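Local coordinates for segregation and condensation protein B (Mycobacterium tuberculosis, PDB 2Z99), which is a chromosome segregation and condensation protein with winged-helix domains, probably acting with SMC and ScpA in chromosome partition during cell division, at residues E104-V108 with V120-R124; R138-V144 with F155-F161. All blocks are in the same frame, centred on the assembly; numbering follows the deposited sequence.

Interaction 1 (E104-V108 with V120-R124); sequences ETLAV and VSAVR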
ATOM      1  N   GLU A 104      33.064  15.609   5.972  1.00 53.61           N
ATOM      2  CA  GLU A 104      34.160  16.509   6.274  1.00 53.02           C
ATOM      3  C   GLU A 104      34.820  16.093   7.584  1.00 51.32           C
ATOM      4  O   GLU A 104      36.019  15.852   7.635  1.00 51.65           O
ATOM      5  CB  GLU A 104      33.628  17.933   6.418  1.00 57.47           C
ATOM      6  CG  GLU A 104      34.449  19.003   5.721  1.00 65.96           C
ATOM      7  CD  GLU A 104      33.956  19.294   4.315  1.00 70.58           C
ATOM      8  OE1 GLU A 104      34.270  18.502   3.398  1.00 74.06           O
ATOM      9  OE2 GLU A 104      33.243  20.312   4.134  1.00 73.64           O
ATOM     10  N   THR A 105      34.032  16.006   8.648  1.00 49.46           N
ATOM     11  CA  THR A 105      34.581  15.638   9.943  1.00 50.31           C
ATOM     12  C   THR A 105      35.015  14.189   9.988  1.00 50.46           C
ATOM     13  O   THR A 105      35.870  13.818  10.789  1.00 51.18           O
ATOM     14  CB  THR A 105      33.585  15.942  11.108  1.00 49.79           C
ATOM     15  OG1 THR A 105      33.587  14.863  12.047  1.00 50.24           O
ATOM     16  CG2 THR A 105      32.200  16.156  10.590  1.00 49.58           C
ATOM     17  N   LEU A 106      34.441  13.366   9.123  1.00 50.98           N
ATOM     18  CA  LEU A 106      34.825  11.963   9.092  1.00 50.90           C
ATOM     19  C   LEU A 106      36.258  11.942   8.580  1.00 50.00           C
ATOM     20  O   LEU A 106      37.118  11.263   9.135  1.00 49.47           O
ATOM     21  CB  LEU A 106      33.930  11.172   8.135  1.00 51.68           C
ATOM     22  CG  LEU A 106      33.782   9.659   8.343  1.00 52.39           C
ATOM     23  CD1 LEU A 106      33.424   9.045   7.007  1.00 51.85           C
ATOM     24  CD2 LEU A 106      35.058   9.026   8.874  1.00 53.13           C
ATOM     25  N   ALA A 107      36.500  12.711   7.522  1.00 49.84           N
ATOM     26  CA  ALA A 107      37.818  12.806   6.904  1.00 49.66           C
ATOM     27  C   ALA A 107      38.860  13.294   7.898  1.00 50.93           C
ATOM     28  O   ALA A 107      40.003  12.826   7.898  1.00 51.83           O
ATOM     29  CB  ALA A 107      37.768  13.737   5.713  1.00 48.28           C
ATOM     30  N   VAL A 108      38.472  14.240   8.746  1.00 49.93           N
ATOM     31  CA  VAL A 108      39.397  14.759   9.730  1.00 49.32           C
ATOM     32  C   VAL A 108      39.867  13.624  10.636  1.00 50.30           C
ATOM     33  O   VAL A 108      41.061  13.475  10.874  1.00 51.63           O
ATOM     34  CB  VAL A 108      38.742  15.890  10.570  1.00 47.60           C
ATOM     35  CG1 VAL A 108      39.672  16.323  11.696  1.00 46.40           C
ATOM     36  CG2 VAL A 108      38.436  17.067   9.681  1.00 44.63           C
ATOM     37  N   VAL A 120      39.160  17.930  16.532  1.00 46.16           N
ATOM     38  CA  VAL A 120      38.253  17.827  15.404  1.00 44.05           C
ATOM     39  C   VAL A 120      37.390  19.086  15.393  1.00 43.60           C
ATOM     40  O   VAL A 120      37.126  19.674  14.347  1.00 45.41           O
ATOM     41  CB  VAL A 120      37.334  16.597  15.519  1.00 43.14           C
ATOM     42  CG1 VAL A 120      36.334  16.609  14.391  1.00 38.21           C
ATOM     43  CG2 VAL A 120      38.159  15.317  15.472  1.00 43.75           C
ATOM     44  N   SER A 121      36.949  19.494  16.571  1.00 40.87           N
ATOM     45  CA  SER A 121      36.134  20.682  16.694  1.00 42.51           C
ATOM     46  C   SER A 121      36.941  21.910  16.239  1.00 42.96           C
ATOM     47  O   SER A 121      36.436  22.772  15.513  1.00 42.50           O
ATOM     48  CB  SER A 121      35.679  20.831  18.143  1.00 41.95           C
ATOM     49  OG  SER A 121      34.697  21.831  18.260  1.00 45.49           O
ATOM     50  N   ALA A 122      38.201  21.974  16.650  1.00 42.15           N
ATOM     51  CA  ALA A 122      39.049  23.093  16.276  1.00 41.80           C
ATOM     52  C   ALA A 122      39.324  23.089  14.779  1.00 41.71           C
ATOM     53  O   ALA A 122      39.129  24.103  14.101  1.00 42.13           O
ATOM     54  CB  ALA A 122      40.355  23.049  17.047  1.00 39.06           C
ATOM     55  N   VAL A 123      39.771  21.949  14.264  1.00 41.00           N
ATOM     56  CA  VAL A 123      40.062  21.815  12.840  1.00 39.92           C
ATOM     57  C   VAL A 123      38.851  22.127  11.963  1.00 41.71           C
ATOM     58  O   VAL A 123      39.001  22.672  10.873  1.00 43.75           O
ATOM     59  CB  VAL A 123      40.571  20.393  12.511  1.00 40.60           C
ATOM     60  CG1 VAL A 123      40.576  20.153  11.004  1.00 39.93           C
ATOM     61  CG2 VAL A 123      41.967  20.215  13.067  1.00 39.81           C
ATOM     62  N   ARG A 124      37.653  21.785  12.424  1.00 42.11           N
ATOM     63  CA  ARG A 124      36.456  22.057  11.640  1.00 43.97           C
ATOM     64  C   ARG A 124      35.989  23.496  11.884  1.00 45.76           C
ATOM     65  O   ARG A 124      35.295  24.093  11.055  1.00 44.99           O
ATOM     66  CB  ARG A 124      35.327  21.091  12.016  1.00 43.92           C
ATOM     67  CG  ARG A 124      35.470  19.653  11.509  1.00 44.07           C
ATOM     68  CD  ARG A 124      34.971  19.471  10.076  1.00 46.54           C
ATOM     69  NE  ARG A 124      33.623  20.007   9.818  1.00 51.19           N
ATOM     70  CZ  ARG A 124      32.520  19.698  10.506  1.00 52.78           C
ATOM     71  NH1 ARG A 124      32.573  18.849  11.523  1.00 55.11           N
ATOM     72  NH2 ARG A 124      31.351  20.227  10.169  1.00 50.92           N
TER
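R124 reaches from helix 117-124 across to T105 and E104 on helix 100-112, a pairing of the first two helices of a winged-helix domain. The short axes lie 10.1 Å apart, their directions 123° from each other, so the gap is bridged by side chains. The path of R124 is a worked example. Its CB already points toward the other helix, and CG, placed beside the backbone N (chi1 -74°), meets T105 CB at 4.2 Å. CD comes down on the backbone of T105, 3.9 Å from its CA, and also approaches V108 CG2. Bends at chi2 and chi3 then fold the chain so that NE lies 4.0 Å from E104 CB, while the guanidinium sits obliquely to both E104 and T105. The fit of NH1 against the T105 methyl is too close in the model, so the exact pose of the tip is doubtful. The carboxylate of E104 leads away and makes no bond to it. T105 OG1 is buried with no polar partner in the model; the side chain of V120 crosses that of T105 at about a right angle and brings its CG1 near the hydroxyl. Farther along, V108 and V123 meet tip to tip, V108 CG2 touching V123 CG1 at 4.0 Å.

Interaction 2 (R138-V144 with F155-F161); sequences RGLITEV and FATTELF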
ATOM      1  N   ARG A 138      26.767   5.031  13.651  1.00 50.44           N
ATOM      2  CA  ARG A 138      26.866   4.326  12.377  1.00 51.48           C
ATOM      3  C   ARG A 138      28.139   3.495  12.293  1.00 52.19           C
ATOM      4  O   ARG A 138      28.441   2.930  11.237  1.00 53.28           O
ATOM      5  CB  ARG A 138      26.850   5.303  11.204  1.00 50.97           C
ATOM      6  CG  ARG A 138      25.609   6.138  11.104  1.00 51.99           C
ATOM      7  CD  ARG A 138      25.610   6.905   9.805  1.00 53.82           C
ATOM      8  NE  ARG A 138      24.432   7.752   9.697  1.00 56.23           N
ATOM      9  CZ  ARG A 138      23.966   8.229   8.549  1.00 56.54           C
ATOM     10  NH1 ARG A 138      24.587   7.931   7.413  1.00 55.71           N
ATOM     11  NH2 ARG A 138      22.889   9.005   8.537  1.00 56.10           N
ATOM     12  N   GLY A 139      28.886   3.445  13.397  1.00 51.55           N
ATOM     13  CA  GLY A 139      30.111   2.668  13.452  1.00 48.94           C
ATOM     14  C   GLY A 139      31.219   3.069  12.502  1.00 50.32           C
ATOM     15  O   GLY A 139      32.083   2.247  12.184  1.00 50.98           O
ATOM     16  N   LEU A 140      31.214   4.313  12.033  1.00 50.00           N
ATOM     17  CA  LEU A 140      32.275   4.760  11.135  1.00 48.85           C
ATOM     18  C   LEU A 140      33.546   5.131  11.906  1.00 47.42           C
ATOM     19  O   LEU A 140      34.646   5.137  11.351  1.00 48.07           O
ATOM     20  CB  LEU A 140      31.809   5.950  10.291  1.00 50.33           C
ATOM     21  CG  LEU A 140      30.975   5.615   9.053  1.00 52.21           C
ATOM     22  CD1 LEU A 140      31.607   4.437   8.312  1.00 52.05           C
ATOM     23  CD2 LEU A 140      29.570   5.273   9.473  1.00 54.76           C
ATOM     24  N   ILE A 141      33.390   5.446  13.187  1.00 44.88           N
ATOM     25  CA  ILE A 141      34.526   5.800  14.034  1.00 44.12           C
ATOM     26  C   ILE A 141      34.211   5.261  15.405  1.00 43.98           C
ATOM     27  O   ILE A 141      33.072   4.891  15.681  1.00 44.80           O
ATOM     28  CB  ILE A 141      34.738   7.346  14.161  1.00 41.44           C
ATOM     29  CG1 ILE A 141      33.541   7.974  14.893  1.00 41.17           C
ATOM     30  CG2 ILE A 141      34.966   7.962  12.779  1.00 37.22           C
ATOM     31  CD1 ILE A 141      33.687   9.461  15.190  1.00 38.19           C
ATOM     32  N   THR A 142      35.214   5.217  16.267  1.00 46.48           N
ATOM     33  CA  THR A 142      35.004   4.726  17.622  1.00 48.46           C
ATOM     34  C   THR A 142      36.086   5.212  18.562  1.00 49.08           C
ATOM     35  O   THR A 142      37.135   5.678  18.124  1.00 50.10           O
ATOM     36  CB  THR A 142      34.987   3.194  17.664  1.00 49.37           C
ATOM     37  OG1 THR A 142      34.539   2.764  18.956  1.00 51.05           O
ATOM     38  CG2 THR A 142      36.383   2.636  17.401  1.00 45.91           C
ATOM     39  N   GLU A 143      35.823   5.102  19.858  1.00 52.08           N
ATOM     40  CA  GLU A 143      36.790   5.519  20.862  1.00 56.27           C
ATOM     41  C   GLU A 143      37.936   4.511  20.901  1.00 57.97           C
ATOM     42  O   GLU A 143      37.707   3.305  21.010  1.00 58.49           O
ATOM     43  CB  GLU A 143      36.131   5.619  22.247  1.00 57.02           C
ATOM     44  CG  GLU A 143      34.977   6.615  22.328  1.00 60.41           C
ATOM     45  CD  GLU A 143      33.623   5.981  22.046  1.00 64.18           C
ATOM     46  OE1 GLU A 143      33.564   5.022  21.239  1.00 64.87           O
ATOM     47  OE2 GLU A 143      32.613   6.452  22.623  1.00 64.30           O
ATOM     48  N   VAL A 144      39.167   5.010  20.802  1.00 59.69           N
ATOM     49  CA  VAL A 144      40.345   4.158  20.824  1.00 60.64           C
ATOM     50  C   VAL A 144      41.043   4.181  22.176  1.00 61.89           C
ATOM     51  O   VAL A 144      41.367   3.134  22.730  1.00 63.92           O
ATOM     52  CB  VAL A 144      41.345   4.580  19.743  1.00 60.75           C
ATOM     53  CG1 VAL A 144      42.629   3.791  19.888  1.00 61.86           C
ATOM     54  CG2 VAL A 144      40.740   4.349  18.376  1.00 60.30           C
ATOM     55  N   PHE A 155      39.959   9.188  19.021  1.00 48.51           N
ATOM     56  CA  PHE A 155      39.090   8.475  18.088  1.00 46.75           C
ATOM     57  C   PHE A 155      39.811   7.954  16.866  1.00 47.74           C
ATOM     58  O   PHE A 155      40.899   8.413  16.521  1.00 46.92           O
ATOM     59  CB  PHE A 155      37.941   9.378  17.601  1.00 43.71           C
ATOM     60  CG  PHE A 155      36.948   9.733  18.666  1.00 42.27           C
ATOM     61  CD1 PHE A 155      37.213  10.751  19.572  1.00 41.23           C
ATOM     62  CD2 PHE A 155      35.770   9.006  18.798  1.00 42.56           C
ATOM     63  CE1 PHE A 155      36.327  11.040  20.591  1.00 41.18           C
ATOM     64  CE2 PHE A 155      34.873   9.287  19.817  1.00 41.48           C
ATOM     65  CZ  PHE A 155      35.149  10.302  20.715  1.00 42.44           C
ATOM     66  N   ALA A 156      39.178   6.994  16.201  1.00 47.86           N
ATOM     67  CA  ALA A 156      39.736   6.427  14.990  1.00 48.67           C
ATOM     68  C   ALA A 156      38.619   5.870  14.136  1.00 50.40           C
ATOM     69  O   ALA A 156      37.518   5.603  14.619  1.00 49.25           O
ATOM     70  CB  ALA A 156      40.733   5.332  15.328  1.00 48.11           C
ATOM     71  N   THR A 157      38.905   5.716  12.853  1.00 53.82           N
ATOM     72  CA  THR A 157      37.945   5.163  11.930  1.00 56.85           C
ATOM     73  C   THR A 157      37.963   3.664  12.172  1.00 59.12           C
ATOM     74  O   THR A 157      39.015   3.083  12.429  1.00 59.33           O
ATOM     75  CB  THR A 157      38.345   5.449  10.485  1.00 57.01           C
ATOM     76  OG1 THR A 157      39.659   4.933  10.238  1.00 59.06           O
ATOM     77  CG2 THR A 157      38.337   6.941  10.221  1.00 58.25           C
ATOM     78  N   THR A 158      36.792   3.046  12.104  1.00 62.07           N
ATOM     79  CA  THR A 158      36.669   1.618  12.328  1.00 64.63           C
ATOM     80  C   THR A 158      37.131   0.837  11.111  1.00 67.18           C
ATOM     81  O   THR A 158      37.744   1.389  10.202  1.00 68.64           O
ATOM     82  CB  THR A 158      35.218   1.251  12.614  1.00 64.61           C
ATOM     83  OG1 THR A 158      34.424   1.510  11.448  1.00 61.91           O
ATOM     84  CG2 THR A 158      34.688   2.080  13.782  1.00 65.45           C
ATOM     85  N   GLU A 159      36.835  -0.459  11.107  1.00 70.86           N
ATOM     86  CA  GLU A 159      37.186  -1.337   9.998  1.00 73.13           C
ATOM     87  C   GLU A 159      36.075  -1.187   8.960  1.00 73.98           C
ATOM     88  O   GLU A 159      36.322  -1.188   7.753  1.00 74.10           O
ATOM     89  CB  GLU A 159      37.248  -2.788  10.477  1.00 75.82           C
ATOM     90  CG  GLU A 159      38.167  -3.031  11.669  1.00 79.07           C
ATOM     91  CD  GLU A 159      39.628  -2.762  11.356  1.00 81.57           C
ATOM     92  OE1 GLU A 159      40.162  -3.393  10.413  1.00 83.44           O
ATOM     93  OE2 GLU A 159      40.243  -1.926  12.056  1.00 81.48           O
ATOM     94  N   LEU A 160      34.850  -1.054   9.455  1.00 74.94           N
ATOM     95  CA  LEU A 160      33.678  -0.888   8.609  1.00 77.17           C
ATOM     96  C   LEU A 160      33.870   0.347   7.733  1.00 79.03           C
ATOM     97  O   LEU A 160      33.394   0.396   6.596  1.00 79.83           O
ATOM     98  CB  LEU A 160      32.431  -0.735   9.485  1.00 76.58           C
ATOM     99  CG  LEU A 160      31.050  -0.901   8.850  1.00 76.18           C
ATOM    100  CD1 LEU A 160      30.000  -0.829   9.947  1.00 74.71           C
ATOM    101  CD2 LEU A 160      30.809   0.166   7.793  1.00 76.03           C
ATOM    102  N   PHE A 161      34.565   1.344   8.273  1.00 80.79           N
ATOM    103  CA  PHE A 161      34.843   2.576   7.542  1.00 82.70           C
ATOM    104  C   PHE A 161      35.647   2.239   6.293  1.00 85.19           C
ATOM    105  O   PHE A 161      35.396   2.765   5.206  1.00 84.46           O
ATOM    106  CB  PHE A 161      35.645   3.541   8.419  1.00 81.00           C
ATOM    107  CG  PHE A 161      36.390   4.585   7.642  1.00 79.33           C
ATOM    108  CD1 PHE A 161      35.716   5.627   7.024  1.00 78.02           C
ATOM    109  CD2 PHE A 161      37.771   4.503   7.500  1.00 79.54           C
ATOM    110  CE1 PHE A 161      36.407   6.572   6.275  1.00 78.28           C
ATOM    111  CE2 PHE A 161      38.473   5.442   6.753  1.00 78.30           C
ATOM    112  CZ  PHE A 161      37.790   6.480   6.139  1.00 77.66           C
TER
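T158 OG1 is gripped from two directions: it donates to G139 O over 2.6 Å, lying in that carbonyl's plane, and accepts from F161 N at 3.2 Å. The second is a capping bond, T158 being the N-cap residue of helix 159-165; a chi1 of 65° sets the hydroxyl between the backbone N and the carbonyl carbon, where it can serve both. G139 in turn ends helix 129-137 in a Schellman motif, with positive phi, so one threonine ties the close of one helix to the start of the next. Beside it T158 N bonds to L140 O at 3.1 Å, though from 53° above the carbonyl plane. These turns lead into and out of the antiparallel hairpin of the winged-helix domain, the wing. Here T142 and A156 form a hydrogen-bonded pair, T142 N to A156 O being 2.9 Å, flanked by the non-hydrogen-bonded pairs I141-T157 and E143-F155. I141 CD1 packs on F155 CD2 at 4.2 Å, and both residues also lie against L136 of helix 129-137. Toward the turn of the hairpin the side chains of E143 and F155 run side by side, pointing the same way, with E143 CG 3.7 Å from F155 CE2 and the carboxylate and ring planes 21° apart.

In the fold
The two contacts show how a winged-helix domain is closed from successive pieces of chain. Interaction 1 is complete before interaction 2 opens, and their centres lie about 14 Å apart, in the C-terminal part of the modelled chain. Helix 129-137 follows interaction 1 and touches both: its L135 packs on T105 and on I141. Helix 100-112 is shared too. With T105 and V108 it meets helix 117-124, and with L106 it meets interaction 2, L106 CD2 lying 3.8 Å from F161 CE1 and also near I141 and T157. Helix 100-112 thus packs on helix 117-124 through one set of residues and on the hairpin and helix 159-165 through L106, which joins the two contacts within one winged-helix domain.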